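Local atomic coordinates of LAO/AO transport system kinase (Escherichia coli, PDB entry 2P67), a protein that belongs to the MeaB family of P-loop NTPases, proteins built around a parallel beta-sheet with helices on its faces. Residues 7-12 against 43-48. Residues are numbered along the deposited sequence; the frame is centred on the assembly and turned at random.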
ATOM      1  N   ALA A   7     -40.474 -14.447  13.893  1.00 33.07           N
ATOM      2  CA  ALA A   7     -41.557 -15.239  13.298  1.00 32.56           C
ATOM      3  C   ALA A   7     -41.811 -14.975  11.802  1.00 32.40           C
ATOM      4  O   ALA A   7     -42.079 -15.903  11.048  1.00 32.87           O
ATOM      5  CB  ALA A   7     -42.843 -15.048  14.090  1.00 32.74           C
ATOM      6  N   THR A   8     -41.713 -13.718  11.365  1.00 31.78           N
ATOM      7  CA  THR A   8     -42.014 -13.368   9.974  1.00 30.96           C
ATOM      8  C   THR A   8     -40.788 -13.293   9.058  1.00 30.21           C
ATOM      9  O   THR A   8     -40.920 -12.914   7.897  1.00 30.32           O
ATOM     10  CB  THR A   8     -42.753 -12.021   9.865  1.00 31.41           C
ATOM     11  OG1 THR A   8     -41.854 -10.947  10.191  1.00 32.04           O
ATOM     12  CG2 THR A   8     -43.957 -11.988  10.800  1.00 32.00           C
ATOM     13  N   LEU A   9     -39.610 -13.640   9.571  1.00 29.69           N
ATOM     14  CA  LEU A   9     -38.363 -13.441   8.814  1.00 29.72           C
ATOM     15  C   LEU A   9     -38.387 -14.060   7.402  1.00 29.69           C
ATOM     16  O   LEU A   9     -38.009 -13.406   6.420  1.00 29.18           O
ATOM     17  CB  LEU A   9     -37.155 -13.940   9.616  1.00 29.49           C
ATOM     18  CG  LEU A   9     -35.766 -13.616   9.043  1.00 30.81           C
ATOM     19  CD1 LEU A   9     -35.611 -12.117   8.786  1.00 29.46           C
ATOM     20  CD2 LEU A   9     -34.708 -14.110   9.997  1.00 31.43           C
ATOM     21  N   ALA A  10     -38.854 -15.301   7.297  1.00 29.44           N
ATOM     22  CA  ALA A  10     -38.868 -15.985   6.014  1.00 29.43           C
ATOM     23  C   ALA A  10     -39.776 -15.322   4.990  1.00 29.22           C
ATOM     24  O   ALA A  10     -39.394 -15.199   3.835  1.00 29.90           O
ATOM     25  CB  ALA A  10     -39.210 -17.480   6.190  1.00 29.70           C
ATOM     26  N   GLU A  11     -40.979 -14.898   5.392  1.00 29.03           N
ATOM     27  CA  GLU A  11     -41.876 -14.196   4.462  1.00 29.28           C
ATOM     28  C   GLU A  11     -41.315 -12.818   4.084  1.00 27.79           C
ATOM     29  O   GLU A  11     -41.450 -12.377   2.947  1.00 27.56           O
ATOM     30  CB  GLU A  11     -43.322 -14.119   5.013  1.00 29.62           C
ATOM     31  CG  GLU A  11     -44.134 -12.821   4.743  1.00 34.75           C
ATOM     32  CD  GLU A  11     -44.616 -12.576   3.288  1.00 41.76           C
ATOM     33  OE1 GLU A  11     -45.432 -11.623   3.118  1.00 43.38           O
ATOM     34  OE2 GLU A  11     -44.204 -13.288   2.325  1.00 43.36           O
ATOM     35  N   SER A  12     -40.671 -12.162   5.048  1.00 27.30           N
ATOM     36  CA  SER A  12     -40.005 -10.878   4.798  1.00 26.28           C
ATOM     37  C   SER A  12     -38.906 -11.014   3.755  1.00 25.77           C
ATOM     38  O   SER A  12     -38.778 -10.173   2.856  1.00 25.85           O
ATOM     39  CB  SER A  12     -39.434 -10.334   6.095  1.00 26.86           C
ATOM     40  OG  SER A  12     -40.487 -10.135   7.023  1.00 27.89           O
ATOM     41  N   THR A  43     -28.467 -10.037  12.077  1.00 27.22           N
ATOM     42  CA  THR A  43     -27.537 -11.144  11.885  1.00 28.38           C
ATOM     43  C   THR A  43     -28.210 -12.378  11.230  1.00 27.97           C
ATOM     44  O   THR A  43     -27.668 -12.965  10.294  1.00 27.96           O
ATOM     45  CB  THR A  43     -26.846 -11.476  13.228  1.00 28.67           C
ATOM     46  OG1 THR A  43     -26.102 -10.315  13.661  1.00 30.85           O
ATOM     47  CG2 THR A  43     -25.910 -12.653  13.069  1.00 29.92           C
ATOM     48  N   GLN A  44     -29.399 -12.741  11.701  1.00 27.51           N
ATOM     49  CA  GLN A  44     -30.174 -13.846  11.118  1.00 27.44           C
ATOM     50  C   GLN A  44     -30.531 -13.551   9.654  1.00 25.70           C
ATOM     51  O   GLN A  44     -30.434 -14.425   8.786  1.00 25.55           O
ATOM     52  CB  GLN A  44     -31.490 -14.036  11.885  1.00 28.20           C
ATOM     53  CG  GLN A  44     -31.433 -14.656  13.269  1.00 33.95           C
ATOM     54  CD  GLN A  44     -32.841 -14.758  13.898  1.00 38.42           C
ATOM     55  OE1 GLN A  44     -33.738 -15.412  13.352  1.00 42.66           O
ATOM     56  NE2 GLN A  44     -33.035 -14.098  15.032  1.00 41.08           N
ATOM     57  N   LEU A  45     -30.979 -12.321   9.390  1.00 24.25           N
ATOM     58  CA  LEU A  45     -31.372 -11.912   8.038  1.00 23.37           C
ATOM     59  C   LEU A  45     -30.178 -12.004   7.080  1.00 23.00           C
ATOM     60  O   LEU A  45     -30.289 -12.540   5.972  1.00 22.72           O
ATOM     61  CB  LEU A  45     -31.897 -10.459   8.055  1.00 24.14           C
ATOM     62  CG  LEU A  45     -32.106  -9.743   6.717  1.00 23.93           C
ATOM     63  CD1 LEU A  45     -33.071 -10.535   5.858  1.00 25.26           C
ATOM     64  CD2 LEU A  45     -32.617  -8.308   6.924  1.00 26.34           C
ATOM     65  N   LEU A  46     -29.047 -11.447   7.504  1.00 23.23           N
ATOM     66  CA  LEU A  46     -27.866 -11.399   6.635  1.00 23.90           C
ATOM     67  C   LEU A  46     -27.352 -12.813   6.344  1.00 24.33           C
ATOM     68  O   LEU A  46     -27.056 -13.134   5.191  1.00 25.04           O
ATOM     69  CB  LEU A  46     -26.780 -10.500   7.219  1.00 23.65           C
ATOM     70  CG  LEU A  46     -27.099  -8.991   7.175  1.00 24.09           C
ATOM     71  CD1 LEU A  46     -26.221  -8.221   8.164  1.00 26.00           C
ATOM     72  CD2 LEU A  46     -27.033  -8.405   5.746  1.00 23.67           C
ATOM     73  N   ASP A  47     -27.287 -13.665   7.368  1.00 24.93           N
ATOM     74  CA  ASP A  47     -26.953 -15.092   7.146  1.00 25.29           C
ATOM     75  C   ASP A  47     -27.907 -15.716   6.139  1.00 25.59           C
ATOM     76  O   ASP A  47     -27.492 -16.385   5.180  1.00 26.15           O
ATOM     77  CB  ASP A  47     -27.013 -15.896   8.458  1.00 25.17           C
ATOM     78  CG  ASP A  47     -25.884 -15.568   9.403  1.00 26.13           C
ATOM     79  OD1 ASP A  47     -24.873 -14.984   8.973  1.00 27.26           O
ATOM     80  OD2 ASP A  47     -26.011 -15.872  10.606  1.00 27.32           O
ATOM     81  N   ALA A  48     -29.201 -15.482   6.339  1.00 25.43           N
ATOM     82  CA  ALA A  48     -30.207 -16.122   5.503  1.00 25.12           C
ATOM     83  C   ALA A  48     -30.154 -15.713   4.025  1.00 24.91           C
ATOM     84  O   ALA A  48     -30.455 -16.533   3.151  1.00 24.36           O
ATOM     85  CB  ALA A  48     -31.606 -15.920   6.078  1.00 24.62           C
TER
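The side-chain amide of Q44 is the flat group here, and the CD2 methyl of L9 approaches it obliquely, out of the amide plane and beyond the oxygen end. L9 CD2 is 3.7 Å from Q44 OE1 but 5.3 Å from Q44 NE2. The aliphatic stem of Q44 takes part as well, its CB also lying 3.7 Å from L9 CD2. Glutamine suits this partly exposed margin: its methylenes pack against a leucine while its amide can still meet water. Its chain runs extended beyond CG (chi2 179°), carrying the amide out to the end of L9, whose side chain it crosses at an angle.

L9 contributes more than half of the 144 Å² buried between 7-12 and 43-48. With CG anti to the backbone N (chi1 -171°), it reaches across to two consecutive residues. Leucine suits the place because its two methyls divide the work, CD2 meeting the glutamine and CD1 the apolar L45; I4 also packs on it. L9 CD1 comes within 4.1 Å of L45 CB and almost as close to L45 CD1. The buried L45 also touches I13, one turn after L9, and L143 of helix 133-146.

Beside L9, T8 O accepts two bonds from S12: one from its backbone N, the other from S12 OG at 2.9 Å, 56° out of the carbonyl plane. Serine's short side chain can return its buried hydroxyl to the carbonyl four residues earlier. D47 OD1 accepts hydrogen bonds from S315 N and T318 OG1 of the second subunit, a carboxylate suiting this polar subunit boundary.

The arrangement is helix-on-helix packing between the start of helix 9-17 and helix 36-49, within the helical N-terminal region that precedes the first strand of the P-loop NTPase fold.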